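Local coordinates for protein probable arabinosyltransferase B (Mycobacterium tuberculosis H37Rv, PDB 7BVF) that transfers arabinose units to build the arabinan of the mycobacterial cell-wall polymer arabinogalactan, at residues V130-V135 and L172-P177; W647-Y652 and P731-G736; V917-Y922 and D1056-W1061. One frame throughout, in Å; residues are numbered along the deposited sequence.

Interaction 1 of 3, residues V130-V135 and L172-P177; sequences VVILSV and LRSGFP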
ATOM      1  N   VAL A 130       8.008 -29.992 -21.819  1.00 29.70           N
ATOM      2  CA  VAL A 130       7.272 -30.417 -23.003  1.00 29.70           C
ATOM      3  C   VAL A 130       8.002 -31.600 -23.621  1.00 29.70           C
ATOM      4  O   VAL A 130       9.236 -31.624 -23.670  1.00 29.70           O
ATOM      5  CB  VAL A 130       7.095 -29.273 -24.027  1.00 29.70           C
ATOM      6  CG1 VAL A 130       6.462 -28.063 -23.373  1.00 29.70           C
ATOM      7  CG2 VAL A 130       8.414 -28.887 -24.652  1.00 29.70           C
ATOM      8  N   VAL A 131       7.241 -32.597 -24.064  1.00 33.27           N
ATOM      9  CA  VAL A 131       7.818 -33.781 -24.693  1.00 33.27           C
ATOM     10  C   VAL A 131       7.993 -33.458 -26.173  1.00 33.27           C
ATOM     11  O   VAL A 131       7.027 -33.438 -26.935  1.00 33.27           O
ATOM     12  CB  VAL A 131       6.953 -35.024 -24.486  1.00 33.27           C
ATOM     13  CG1 VAL A 131       7.568 -36.213 -25.204  1.00 33.27           C
ATOM     14  CG2 VAL A 131       6.798 -35.316 -23.012  1.00 33.27           C
ATOM     15  N   ILE A 132       9.232 -33.198 -26.584  1.00 32.82           N
ATOM     16  CA  ILE A 132       9.491 -32.872 -27.979  1.00 32.82           C
ATOM     17  C   ILE A 132       9.302 -34.101 -28.855  1.00 32.82           C
ATOM     18  O   ILE A 132       8.640 -34.041 -29.896  1.00 32.82           O
ATOM     19  CB  ILE A 132      10.895 -32.271 -28.134  1.00 32.82           C
ATOM     20  CG1 ILE A 132      10.906 -30.835 -27.636  1.00 32.82           C
ATOM     21  CG2 ILE A 132      11.332 -32.302 -29.565  1.00 32.82           C
ATOM     22  CD1 ILE A 132      12.270 -30.255 -27.600  1.00 32.82           C
ATOM     23  N   LEU A 133       9.863 -35.237 -28.450  1.00 37.93           N
ATOM     24  CA  LEU A 133       9.646 -36.456 -29.218  1.00 37.93           C
ATOM     25  C   LEU A 133       9.699 -37.658 -28.289  1.00 37.93           C
ATOM     26  O   LEU A 133      10.367 -37.629 -27.256  1.00 37.93           O
ATOM     27  CB  LEU A 133      10.675 -36.609 -30.344  1.00 37.93           C
ATOM     28  CG  LEU A 133      10.301 -37.569 -31.475  1.00 37.93           C
ATOM     29  CD1 LEU A 133       8.876 -37.334 -31.929  1.00 37.93           C
ATOM     30  CD2 LEU A 133      11.251 -37.447 -32.640  1.00 37.93           C
ATOM     31  N   SER A 134       8.989 -38.717 -28.670  1.00 41.93           N
ATOM     32  CA  SER A 134       8.970 -39.954 -27.901  1.00 41.93           C
ATOM     33  C   SER A 134       8.719 -41.118 -28.845  1.00 41.93           C
ATOM     34  O   SER A 134       7.822 -41.049 -29.689  1.00 41.93           O
ATOM     35  CB  SER A 134       7.896 -39.914 -26.811  1.00 41.93           C
ATOM     36  OG  SER A 134       7.548 -41.221 -26.395  1.00 41.93           O
ATOM     37  N   VAL A 135       9.511 -42.176 -28.703  1.00 47.39           N
ATOM     38  CA  VAL A 135       9.421 -43.361 -29.553  1.00 47.39           C
ATOM     39  C   VAL A 135       9.624 -44.606 -28.695  1.00 47.39           C
ATOM     40  O   VAL A 135      10.548 -44.642 -27.868  1.00 47.39           O
ATOM     41  CB  VAL A 135      10.447 -43.303 -30.696  1.00 47.39           C
ATOM     42  CG1 VAL A 135      10.537 -44.636 -31.402  1.00 47.39           C
ATOM     43  CG2 VAL A 135      10.077 -42.225 -31.685  1.00 47.39           C
ATOM     44  N   LEU A 172       9.768 -39.088 -38.750  1.00 56.30           N
ATOM     45  CA  LEU A 172       9.706 -38.868 -37.303  1.00 56.30           C
ATOM     46  C   LEU A 172      10.456 -37.603 -36.881  1.00 56.30           C
ATOM     47  O   LEU A 172      11.480 -37.646 -36.205  1.00 56.30           O
ATOM     48  CB  LEU A 172      10.233 -40.078 -36.529  1.00 56.30           C
ATOM     49  CG  LEU A 172       9.317 -41.294 -36.466  1.00 56.30           C
ATOM     50  CD1 LEU A 172      10.003 -42.438 -35.755  1.00 56.30           C
ATOM     51  CD2 LEU A 172       8.030 -40.917 -35.756  1.00 56.30           C
ATOM     52  N   ARG A 173       9.921 -36.470 -37.310  1.00 45.59           N
ATOM     53  CA  ARG A 173      10.407 -35.180 -36.852  1.00 45.59           C
ATOM     54  C   ARG A 173       9.464 -34.621 -35.794  1.00 45.59           C
ATOM     55  O   ARG A 173       8.351 -35.110 -35.600  1.00 45.59           O
ATOM     56  CB  ARG A 173      10.540 -34.202 -38.021  1.00 45.59           C
ATOM     57  CG  ARG A 173      11.597 -33.142 -37.811  1.00 45.59           C
ATOM     58  CD  ARG A 173      12.022 -32.527 -39.121  1.00 45.59           C
ATOM     59  NE  ARG A 173      13.189 -31.667 -38.961  1.00 45.59           N
ATOM     60  CZ  ARG A 173      13.129 -30.354 -38.768  1.00 45.59           C
ATOM     61  NH1 ARG A 173      11.955 -29.743 -38.706  1.00 45.59           N
ATOM     62  NH2 ARG A 173      14.245 -29.651 -38.638  1.00 45.59           N
ATOM     63  N   SER A 174       9.928 -33.594 -35.097  1.00 39.55           N
ATOM     64  CA  SER A 174       9.122 -32.913 -34.097  1.00 39.55           C
ATOM     65  C   SER A 174       9.045 -31.426 -34.417  1.00 39.55           C
ATOM     66  O   SER A 174       9.496 -30.969 -35.470  1.00 39.55           O
ATOM     67  CB  SER A 174       9.681 -33.121 -32.699  1.00 39.55           C
ATOM     68  OG  SER A 174       9.204 -32.094 -31.854  1.00 39.55           O
ATOM     69  N   GLY A 175       8.477 -30.664 -33.488  1.00 37.19           N
ATOM     70  CA  GLY A 175       8.156 -29.281 -33.771  1.00 37.19           C
ATOM     71  C   GLY A 175       8.351 -28.324 -32.619  1.00 37.19           C
ATOM     72  O   GLY A 175       9.401 -28.318 -31.975  1.00 37.19           O
ATOM     73  N   PHE A 176       7.321 -27.522 -32.348  1.00 38.22           N
ATOM     74  CA  PHE A 176       7.371 -26.417 -31.401  1.00 38.22           C
ATOM     75  C   PHE A 176       8.420 -25.399 -31.828  1.00 38.22           C
ATOM     76  O   PHE A 176       9.488 -25.307 -31.212  1.00 38.22           O
ATOM     77  CB  PHE A 176       7.639 -26.927 -29.987  1.00 38.22           C
ATOM     78  CG  PHE A 176       6.638 -27.939 -29.519  1.00 38.22           C
ATOM     79  CD1 PHE A 176       5.293 -27.772 -29.793  1.00 38.22           C
ATOM     80  CD2 PHE A 176       7.040 -29.060 -28.817  1.00 38.22           C
ATOM     81  CE1 PHE A 176       4.368 -28.699 -29.370  1.00 38.22           C
ATOM     82  CE2 PHE A 176       6.120 -29.992 -28.392  1.00 38.22           C
ATOM     83  CZ  PHE A 176       4.783 -29.812 -28.667  1.00 38.22           C
ATOM     84  N   PRO A 177       8.152 -24.621 -32.881  1.00 37.54           N
ATOM     85  CA  PRO A 177       9.130 -23.630 -33.353  1.00 37.54           C
ATOM     86  C   PRO A 177       9.282 -22.438 -32.419  1.00 37.54           C
ATOM     87  O   PRO A 177       9.863 -21.418 -32.802  1.00 37.54           O
ATOM     88  CB  PRO A 177       8.561 -23.193 -34.712  1.00 37.54           C
ATOM     89  CG  PRO A 177       7.433 -24.141 -35.013  1.00 37.54           C
ATOM     90  CD  PRO A 177       6.930 -24.604 -33.696  1.00 37.54           C
TER
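Ser-174 hydrogen-bonds through OG to the carbonyl O of Ile-132, at 2.8 Å. The hydroxyl sits above the carbonyl plane, 43° out of it. OG is anti to the backbone N of Ser-174 (chi1 159°), which turns it to this carbonyl. This is the tighter side: Ile-132 is buried, its CG2 and the Ser-174 side chain lie together, and it also packs on Thr-157 and Ala-159. Next to it, Leu-133 CD2 lies 3.6 Å from the carbonyl O of Leu-172. Ile-132 and Leu-133 both face Val-125, forming a classic beta bulge in the two-stranded antiparallel sheet of strands 122-126 and 131-136. This sheet belongs to the concanavalin-like domain. The 172-177 loop runs in the opposite direction to residues 130-135. No backbone-to-backbone hydrogen bond joins the two; side chains meet side chains and carbonyl oxygens. At one end, Val-135 CG2 meets Leu-172 CD1 at 4.1 Å. The other end is looser and more exposed to solvent. There the Phe-176 ring turns its edge to the chain, with CE2 3.8 Å from the carbonyl O of Val-131. Ile-132 CG1 also lies near that edge, and Val-130 CG2 is 4.4 Å from Phe-176 CD2.

Interaction 2 of 3, residues W647-Y652 and P731-G736; sequences WYVSSY and PTYSNG
Tyr-733 and Tyr-652 bring their rings together through one carbon each. CD2 of Tyr-652 lies at the edge of the Tyr-733 ring, near its plane, 4.0 Å from CD2 of Tyr-733. The two side chains cross at a slant. One face of the Tyr-652 ring is covered toward its rim by CA of Val-649. The Tyr-648 ring has CG1 of Val-649 over one face, 3.6 Å above the plane and again toward the rim. Val-649 is therefore the residue the aromatic groups share. Its side chain also meets Tyr-733 at about a right angle, with CB 3.8 Å from CE2. The CG2 methyl reaches on toward the phenol end and lies 4.1 Å from OH of Tyr-733. The Tyr-733 CG is anti to the backbone N (chi1 -177°), which carries it away from that nitrogen.

The polar part is slight. Asn-735 ND2 donates to Ser-650 OG at 3.0 Å, but the N-H...O angle is 121° and the bond is weak. Ser-650 OG has a second weak bond, from the backbone N of Asn-296, so this buried hydroxyl has two weak partners.

Ser-734 is the N-cap of helix 735-741, and Asn-735 opens that helix. The contact thus joins the loop between helices 622-639 and 668-687, in the GT-C membrane part, to the N-terminal end of helix 735-741 in the C-terminal domain. Tyr-733 also packs on Asp-752, just before strand 753-756.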
ATOM      1  N   TRP A 647      21.018   1.803   8.007  1.00 23.27           N
ATOM      2  CA  TRP A 647      21.096   0.644   7.127  1.00 23.27           C
ATOM      3  C   TRP A 647      21.863  -0.524   7.737  1.00 23.27           C
ATOM      4  O   TRP A 647      22.042  -0.594   8.955  1.00 23.27           O
ATOM      5  CB  TRP A 647      21.698   1.044   5.783  1.00 23.27           C
ATOM      6  CG  TRP A 647      20.723   1.808   4.945  1.00 23.27           C
ATOM      7  CD1 TRP A 647      20.815   3.114   4.569  1.00 23.27           C
ATOM      8  CD2 TRP A 647      19.489   1.322   4.406  1.00 23.27           C
ATOM      9  NE1 TRP A 647      19.722   3.468   3.817  1.00 23.27           N
ATOM     10  CE2 TRP A 647      18.892   2.386   3.705  1.00 23.27           C
ATOM     11  CE3 TRP A 647      18.833   0.089   4.445  1.00 23.27           C
ATOM     12  CZ2 TRP A 647      17.676   2.254   3.045  1.00 23.27           C
ATOM     13  CZ3 TRP A 647      17.624  -0.037   3.791  1.00 23.27           C
ATOM     14  CH2 TRP A 647      17.058   1.038   3.100  1.00 23.27           C
ATOM     15  N   TYR A 648      22.293  -1.450   6.881  1.00 18.21           N
ATOM     16  CA  TYR A 648      22.708  -2.808   7.216  1.00 18.21           C
ATOM     17  C   TYR A 648      23.537  -2.940   8.491  1.00 18.21           C
ATOM     18  O   TYR A 648      23.074  -3.552   9.455  1.00 18.21           O
ATOM     19  CB  TYR A 648      23.473  -3.359   6.007  1.00 18.21           C
ATOM     20  CG  TYR A 648      24.201  -4.669   6.184  1.00 18.21           C
ATOM     21  CD1 TYR A 648      23.563  -5.781   6.704  1.00 18.21           C
ATOM     22  CD2 TYR A 648      25.523  -4.797   5.793  1.00 18.21           C
ATOM     23  CE1 TYR A 648      24.230  -6.974   6.852  1.00 18.21           C
ATOM     24  CE2 TYR A 648      26.195  -5.981   5.935  1.00 18.21           C
ATOM     25  CZ  TYR A 648      25.547  -7.067   6.464  1.00 18.21           C
ATOM     26  OH  TYR A 648      26.217  -8.257   6.606  1.00 18.21           O
ATOM     27  N   VAL A 649      24.731  -2.356   8.542  1.00 17.99           N
ATOM     28  CA  VAL A 649      25.589  -2.468   9.717  1.00 17.99           C
ATOM     29  C   VAL A 649      25.820  -1.121  10.378  1.00 17.99           C
ATOM     30  O   VAL A 649      26.633  -1.018  11.300  1.00 17.99           O
ATOM     31  CB  VAL A 649      26.929  -3.142   9.387  1.00 17.99           C
ATOM     32  CG1 VAL A 649      26.753  -4.630   9.248  1.00 17.99           C
ATOM     33  CG2 VAL A 649      27.515  -2.560   8.121  1.00 17.99           C
ATOM     34  N   SER A 650      25.134  -0.083   9.925  1.00 18.80           N
ATOM     35  CA  SER A 650      25.199   1.221  10.557  1.00 18.80           C
ATOM     36  C   SER A 650      24.220   1.347  11.708  1.00 18.80           C
ATOM     37  O   SER A 650      24.241   2.356  12.416  1.00 18.80           O
ATOM     38  CB  SER A 650      24.928   2.312   9.524  1.00 18.80           C
ATOM     39  OG  SER A 650      25.901   2.287   8.499  1.00 18.80           O
ATOM     40  N   SER A 651      23.370   0.345  11.909  1.00 18.77           N
ATOM     41  CA  SER A 651      22.359   0.348  12.951  1.00 18.77           C
ATOM     42  C   SER A 651      22.796  -0.407  14.195  1.00 18.77           C
ATOM     43  O   SER A 651      21.976  -0.635  15.086  1.00 18.77           O
ATOM     44  CB  SER A 651      21.065  -0.255  12.415  1.00 18.77           C
ATOM     45  OG  SER A 651      21.275  -1.587  11.990  1.00 18.77           O
ATOM     46  N   TYR A 652      24.059  -0.806  14.273  1.00 17.52           N
ATOM     47  CA  TYR A 652      24.558  -1.571  15.410  1.00 17.52           C
ATOM     48  C   TYR A 652      24.825  -0.617  16.562  1.00 17.52           C
ATOM     49  O   TYR A 652      25.878   0.018  16.622  1.00 17.52           O
ATOM     50  CB  TYR A 652      25.825  -2.330  15.038  1.00 17.52           C
ATOM     51  CG  TYR A 652      25.606  -3.581  14.226  1.00 17.52           C
ATOM     52  CD1 TYR A 652      24.393  -3.835  13.614  1.00 17.52           C
ATOM     53  CD2 TYR A 652      26.622  -4.506  14.070  1.00 17.52           C
ATOM     54  CE1 TYR A 652      24.199  -4.972  12.869  1.00 17.52           C
ATOM     55  CE2 TYR A 652      26.439  -5.644  13.328  1.00 17.52           C
ATOM     56  CZ  TYR A 652      25.226  -5.872  12.730  1.00 17.52           C
ATOM     57  OH  TYR A 652      25.036  -7.009  11.987  1.00 17.52           O
ATOM     58  N   PRO A 731      34.100  -3.928  22.342  1.00 19.00           N
ATOM     59  CA  PRO A 731      35.105  -4.019  21.329  1.00 19.00           C
ATOM     60  C   PRO A 731      34.584  -4.768  20.127  1.00 19.00           C
ATOM     61  O   PRO A 731      35.336  -5.005  19.340  1.00 19.00           O
ATOM     62  CB  PRO A 731      36.125  -4.989  21.858  1.00 19.00           C
ATOM     63  CG  PRO A 731      35.732  -5.151  23.239  1.00 19.00           C
ATOM     64  CD  PRO A 731      34.241  -5.074  23.169  1.00 19.00           C
ATOM     65  N   THR A 732      33.279  -4.890  19.961  1.00 18.80           N
ATOM     66  CA  THR A 732      32.659  -5.644  18.848  1.00 18.80           C
ATOM     67  C   THR A 732      32.520  -4.767  17.605  1.00 18.80           C
ATOM     68  O   THR A 732      33.024  -3.728  17.579  1.00 18.80           O
ATOM     69  CB  THR A 732      31.547  -6.584  19.339  1.00 18.80           C
ATOM     70  OG1 THR A 732      30.777  -7.083  18.262  1.00 18.80           O
ATOM     71  CG2 THR A 732      30.582  -6.000  20.339  1.00 18.80           C
ATOM     72  N   TYR A 733      31.797  -5.187  16.597  1.00 19.20           N
ATOM     73  CA  TYR A 733      31.821  -4.441  15.347  1.00 19.20           C
ATOM     74  C   TYR A 733      31.041  -3.135  15.436  1.00 19.20           C
ATOM     75  O   TYR A 733      29.910  -3.106  15.925  1.00 19.20           O
ATOM     76  CB  TYR A 733      31.259  -5.297  14.214  1.00 19.20           C
ATOM     77  CG  TYR A 733      31.324  -4.623  12.868  1.00 19.20           C
ATOM     78  CD1 TYR A 733      32.494  -4.616  12.135  1.00 19.20           C
ATOM     79  CD2 TYR A 733      30.216  -3.986  12.335  1.00 19.20           C
ATOM     80  CE1 TYR A 733      32.558  -4.000  10.910  1.00 19.20           C
ATOM     81  CE2 TYR A 733      30.272  -3.367  11.112  1.00 19.20           C
ATOM     82  CZ  TYR A 733      31.447  -3.377  10.404  1.00 19.20           C
ATOM     83  OH  TYR A 733      31.512  -2.761   9.181  1.00 19.20           O
ATOM     84  N   SER A 734      31.660  -2.059  14.952  1.00 19.20           N
ATOM     85  CA  SER A 734      30.983  -0.806  14.650  1.00 19.20           C
ATOM     86  C   SER A 734      31.695  -0.170  13.468  1.00 19.20           C
ATOM     87  O   SER A 734      32.823  -0.538  13.134  1.00 19.20           O
ATOM     88  CB  SER A 734      30.964   0.147  15.847  1.00 19.20           C
ATOM     89  OG  SER A 734      32.251   0.281  16.415  1.00 19.20           O
ATOM     90  N   ASN A 735      31.022   0.788  12.829  1.00 19.55           N
ATOM     91  CA  ASN A 735      31.581   1.424  11.637  1.00 19.55           C
ATOM     92  C   ASN A 735      32.862   2.182  11.959  1.00 19.55           C
ATOM     93  O   ASN A 735      33.890   1.999  11.296  1.00 19.55           O
ATOM     94  CB  ASN A 735      30.552   2.367  11.016  1.00 19.55           C
ATOM     95  CG  ASN A 735      29.847   1.758   9.831  1.00 19.55           C
ATOM     96  OD1 ASN A 735      30.292   0.755   9.278  1.00 19.55           O
ATOM     97  ND2 ASN A 735      28.741   2.363   9.429  1.00 19.55           N
ATOM     98  N   GLY A 736      32.818   3.043  12.973  1.00 18.73           N
ATOM     99  CA  GLY A 736      33.968   3.872  13.281  1.00 18.73           C
ATOM    100  C   GLY A 736      35.164   3.091  13.778  1.00 18.73           C
ATOM    101  O   GLY A 736      36.305   3.476  13.522  1.00 18.73           O
TER

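Interaction 3 of 3, residues V917-Y922 and D1056-W1061; sequences VPDDLY and DWARDW
The type I beta turn from Asp-1056 to Arg-1059 presents the Ala-1058 methyl and the turn backbone to Asp-919 and Leu-921. It lies in the connection between antiparallel strands 1046-1053 and 1063-1067 of the C-terminal domain, and is closed by a backbone hydrogen bond from Arg-1059 N to Asp-1056 O. The loop 917-922 passes beside it in nearly the same direction, 17° apart. Asp-919 and Ala-1058 have the nearest CA atoms.

No hydrogen bond links the two segments. The contact is made by packing. Asp-919 CB meets the Ala-1058 methyl at 4.0 Å, and the carboxylate makes no polar bond across the contact. Leu-921 carries the largest share, and its two methyls divide the work. CD2 rests on the turn backbone, 3.5 Å from the carbonyl C of Ala-1058. CD1 touches CB of Asp-1060 at 3.8 Å. Beyond it, OH of Tyr-922 comes to 3.8 Å from OD2 of Asp-1060. The two side chains cross at about a right angle, with ring and carboxylate planes 68° apart.

Arg-933, on strand 932-935, reaches both segments. It shares backbone hydrogen bonding with Asp-919, and its NH1 makes a weak bond to the carbonyl O of Trp-1057. Trp-1057 packs on Ala-935 of that strand and on Tyr-1052 of strand 1046-1053. The contact sets the loop 917-922, which runs beside strand 932-935, against the connection between strands 1046-1053 and 1063-1067 of the mixed sheet.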
ATOM      1  N   VAL A 917      17.054 -16.799  30.890  1.00 28.35           N
ATOM      2  CA  VAL A 917      16.099 -16.620  29.799  1.00 28.35           C
ATOM      3  C   VAL A 917      16.882 -16.564  28.495  1.00 28.35           C
ATOM      4  O   VAL A 917      17.861 -15.813  28.406  1.00 28.35           O
ATOM      5  CB  VAL A 917      15.250 -15.349  29.986  1.00 28.35           C
ATOM      6  CG1 VAL A 917      14.247 -15.202  28.862  1.00 28.35           C
ATOM      7  CG2 VAL A 917      14.539 -15.404  31.320  1.00 28.35           C
ATOM      8  N   PRO A 918      16.508 -17.339  27.481  1.00 27.03           N
ATOM      9  CA  PRO A 918      17.332 -17.438  26.273  1.00 27.03           C
ATOM     10  C   PRO A 918      17.354 -16.144  25.474  1.00 27.03           C
ATOM     11  O   PRO A 918      16.610 -15.197  25.724  1.00 27.03           O
ATOM     12  CB  PRO A 918      16.657 -18.562  25.486  1.00 27.03           C
ATOM     13  CG  PRO A 918      15.269 -18.599  25.998  1.00 27.03           C
ATOM     14  CD  PRO A 918      15.378 -18.276  27.444  1.00 27.03           C
ATOM     15  N   ASP A 919      18.246 -16.125  24.486  1.00 29.27           N
ATOM     16  CA  ASP A 919      18.351 -15.051  23.502  1.00 29.27           C
ATOM     17  C   ASP A 919      18.069 -15.666  22.136  1.00 29.27           C
ATOM     18  O   ASP A 919      18.985 -16.108  21.446  1.00 29.27           O
ATOM     19  CB  ASP A 919      19.731 -14.399  23.517  1.00 29.27           C
ATOM     20  CG  ASP A 919      19.998 -13.610  24.774  1.00 29.27           C
ATOM     21  OD1 ASP A 919      19.085 -12.902  25.240  1.00 29.27           O
ATOM     22  OD2 ASP A 919      21.130 -13.689  25.294  1.00 29.27           O
ATOM     23  N   ASP A 920      16.804 -15.698  21.744  1.00 31.38           N
ATOM     24  CA  ASP A 920      16.453 -16.183  20.421  1.00 31.38           C
ATOM     25  C   ASP A 920      16.219 -15.019  19.472  1.00 31.38           C
ATOM     26  O   ASP A 920      15.799 -13.935  19.877  1.00 31.38           O
ATOM     27  CB  ASP A 920      15.222 -17.093  20.452  1.00 31.38           C
ATOM     28  CG  ASP A 920      14.025 -16.464  21.131  1.00 31.38           C
ATOM     29  OD1 ASP A 920      13.070 -17.209  21.424  1.00 31.38           O
ATOM     30  OD2 ASP A 920      14.028 -15.244  21.381  1.00 31.38           O
ATOM     31  N   LEU A 921      16.504 -15.256  18.195  1.00 28.74           N
ATOM     32  CA  LEU A 921      16.340 -14.243  17.166  1.00 28.74           C
ATOM     33  C   LEU A 921      15.056 -14.406  16.377  1.00 28.74           C
ATOM     34  O   LEU A 921      14.469 -13.405  15.955  1.00 28.74           O
ATOM     35  CB  LEU A 921      17.524 -14.279  16.197  1.00 28.74           C
ATOM     36  CG  LEU A 921      18.900 -14.510  16.813  1.00 28.74           C
ATOM     37  CD1 LEU A 921      19.952 -14.499  15.734  1.00 28.74           C
ATOM     38  CD2 LEU A 921      19.206 -13.470  17.866  1.00 28.74           C
ATOM     39  N   TYR A 922      14.614 -15.639  16.166  1.00 31.94           N
ATOM     40  CA  TYR A 922      13.406 -15.921  15.393  1.00 31.94           C
ATOM     41  C   TYR A 922      12.211 -16.108  16.322  1.00 31.94           C
ATOM     42  O   TYR A 922      11.557 -17.144  16.347  1.00 31.94           O
ATOM     43  CB  TYR A 922      13.631 -17.142  14.508  1.00 31.94           C
ATOM     44  CG  TYR A 922      14.826 -16.978  13.604  1.00 31.94           C
ATOM     45  CD1 TYR A 922      14.721 -16.288  12.409  1.00 31.94           C
ATOM     46  CD2 TYR A 922      16.065 -17.485  13.960  1.00 31.94           C
ATOM     47  CE1 TYR A 922      15.807 -16.120  11.588  1.00 31.94           C
ATOM     48  CE2 TYR A 922      17.160 -17.320  13.143  1.00 31.94           C
ATOM     49  CZ  TYR A 922      17.024 -16.636  11.957  1.00 31.94           C
ATOM     50  OH  TYR A 922      18.108 -16.467  11.130  1.00 31.94           O
ATOM     51  N   ASP A1056      27.471  -9.874  20.557  1.00 22.33           N
ATOM     52  CA  ASP A1056      26.055  -9.536  20.435  1.00 22.33           C
ATOM     53  C   ASP A1056      25.275 -10.831  20.252  1.00 22.33           C
ATOM     54  O   ASP A1056      24.845 -11.184  19.155  1.00 22.33           O
ATOM     55  CB  ASP A1056      25.823  -8.572  19.280  1.00 22.33           C
ATOM     56  CG  ASP A1056      26.347  -7.188  19.564  1.00 22.33           C
ATOM     57  OD1 ASP A1056      26.385  -6.801  20.748  1.00 22.33           O
ATOM     58  OD2 ASP A1056      26.713  -6.479  18.604  1.00 22.33           O
ATOM     59  N   TRP A1057      25.086 -11.550  21.358  1.00 20.81           N
ATOM     60  CA  TRP A1057      24.452 -12.859  21.286  1.00 20.81           C
ATOM     61  C   TRP A1057      22.989 -12.780  20.870  1.00 20.81           C
ATOM     62  O   TRP A1057      22.436 -13.787  20.421  1.00 20.81           O
ATOM     63  CB  TRP A1057      24.568 -13.578  22.629  1.00 20.81           C
ATOM     64  CG  TRP A1057      25.964 -13.672  23.177  1.00 20.81           C
ATOM     65  CD1 TRP A1057      26.382 -13.273  24.408  1.00 20.81           C
ATOM     66  CD2 TRP A1057      27.119 -14.216  22.523  1.00 20.81           C
ATOM     67  NE1 TRP A1057      27.721 -13.523  24.562  1.00 20.81           N
ATOM     68  CE2 TRP A1057      28.197 -14.103  23.417  1.00 20.81           C
ATOM     69  CE3 TRP A1057      27.347 -14.781  21.266  1.00 20.81           C
ATOM     70  CZ2 TRP A1057      29.478 -14.534  23.098  1.00 20.81           C
ATOM     71  CZ3 TRP A1057      28.618 -15.212  20.957  1.00 20.81           C
ATOM     72  CH2 TRP A1057      29.667 -15.083  21.865  1.00 20.81           C
ATOM     73  N   ALA A1058      22.349 -11.620  20.996  1.00 23.62           N
ATOM     74  CA  ALA A1058      20.938 -11.475  20.663  1.00 23.62           C
ATOM     75  C   ALA A1058      20.719 -10.687  19.378  1.00 23.62           C
ATOM     76  O   ALA A1058      19.615 -10.190  19.144  1.00 23.62           O
ATOM     77  CB  ALA A1058      20.185 -10.816  21.815  1.00 23.62           C
ATOM     78  N   ARG A1059      21.742 -10.567  18.536  1.00 22.09           N
ATOM     79  CA  ARG A1059      21.651  -9.822  17.290  1.00 22.09           C
ATOM     80  C   ARG A1059      21.821 -10.764  16.108  1.00 22.09           C
ATOM     81  O   ARG A1059      22.644 -11.682  16.147  1.00 22.09           O
ATOM     82  CB  ARG A1059      22.703  -8.717  17.229  1.00 22.09           C
ATOM     83  CG  ARG A1059      22.439  -7.677  16.162  1.00 22.09           C
ATOM     84  CD  ARG A1059      23.471  -6.571  16.201  1.00 22.09           C
ATOM     85  NE  ARG A1059      23.244  -5.625  17.288  1.00 22.09           N
ATOM     86  CZ  ARG A1059      22.362  -4.634  17.240  1.00 22.09           C
ATOM     87  NH1 ARG A1059      21.615  -4.463  16.162  1.00 22.09           N
ATOM     88  NH2 ARG A1059      22.224  -3.815  18.272  1.00 22.09           N
ATOM     89  N   ASP A1060      21.039 -10.524  15.059  1.00 25.28           N
ATOM     90  CA  ASP A1060      21.060 -11.330  13.843  1.00 25.28           C
ATOM     91  C   ASP A1060      21.861 -10.586  12.783  1.00 25.28           C
ATOM     92  O   ASP A1060      21.388  -9.593  12.223  1.00 25.28           O
ATOM     93  CB  ASP A1060      19.640 -11.606  13.360  1.00 25.28           C
ATOM     94  CG  ASP A1060      19.594 -12.601  12.220  1.00 25.28           C
ATOM     95  OD1 ASP A1060      20.601 -13.304  11.999  1.00 25.28           O
ATOM     96  OD2 ASP A1060      18.550 -12.681  11.542  1.00 25.28           O
ATOM     97  N   TRP A1061      23.070 -11.066  12.504  1.00 20.14           N
ATOM     98  CA  TRP A1061      23.938 -10.418  11.531  1.00 20.14           C
ATOM     99  C   TRP A1061      23.670 -10.854  10.100  1.00 20.14           C
ATOM    100  O   TRP A1061      23.969 -10.096   9.171  1.00 20.14           O
ATOM    101  CB  TRP A1061      25.404 -10.688  11.874  1.00 20.14           C
ATOM    102  CG  TRP A1061      25.821 -12.103  11.650  1.00 20.14           C
ATOM    103  CD1 TRP A1061      25.747 -13.125  12.540  1.00 20.14           C
ATOM    104  CD2 TRP A1061      26.379 -12.655  10.451  1.00 20.14           C
ATOM    105  NE1 TRP A1061      26.222 -14.280  11.977  1.00 20.14           N
ATOM    106  CE2 TRP A1061      26.616 -14.018  10.693  1.00 20.14           C
ATOM    107  CE3 TRP A1061      26.698 -12.128   9.196  1.00 20.14           C
ATOM    108  CZ2 TRP A1061      27.158 -14.859   9.730  1.00 20.14           C
ATOM    109  CZ3 TRP A1061      27.236 -12.966   8.244  1.00 20.14           C
ATOM    110  CH2 TRP A1061      27.462 -14.314   8.514  1.00 20.14           C
TER

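The three contacts follow one another along the chain, each closing before the next opens. Interaction 1 stands apart in the concanavalin-like domain. Its centre is about 58 Å from that of interaction 2 and about 56 Å from that of interaction 3, and it touches neither. Interactions 2 and 3 are neighbours, with centres about 16 Å apart. Tyr-652 of interaction 2 touches segment 1056-1061: its OH lies 3.6 Å from CA of Trp-1061, and its CE1 packs against CD of Arg-1059. Interaction 2 joins the membrane part to the C-terminal domain, while interaction 3 packs two loops of that domain together. Through this touch the two contacts form one packed region where the membrane part meets the C-terminal domain.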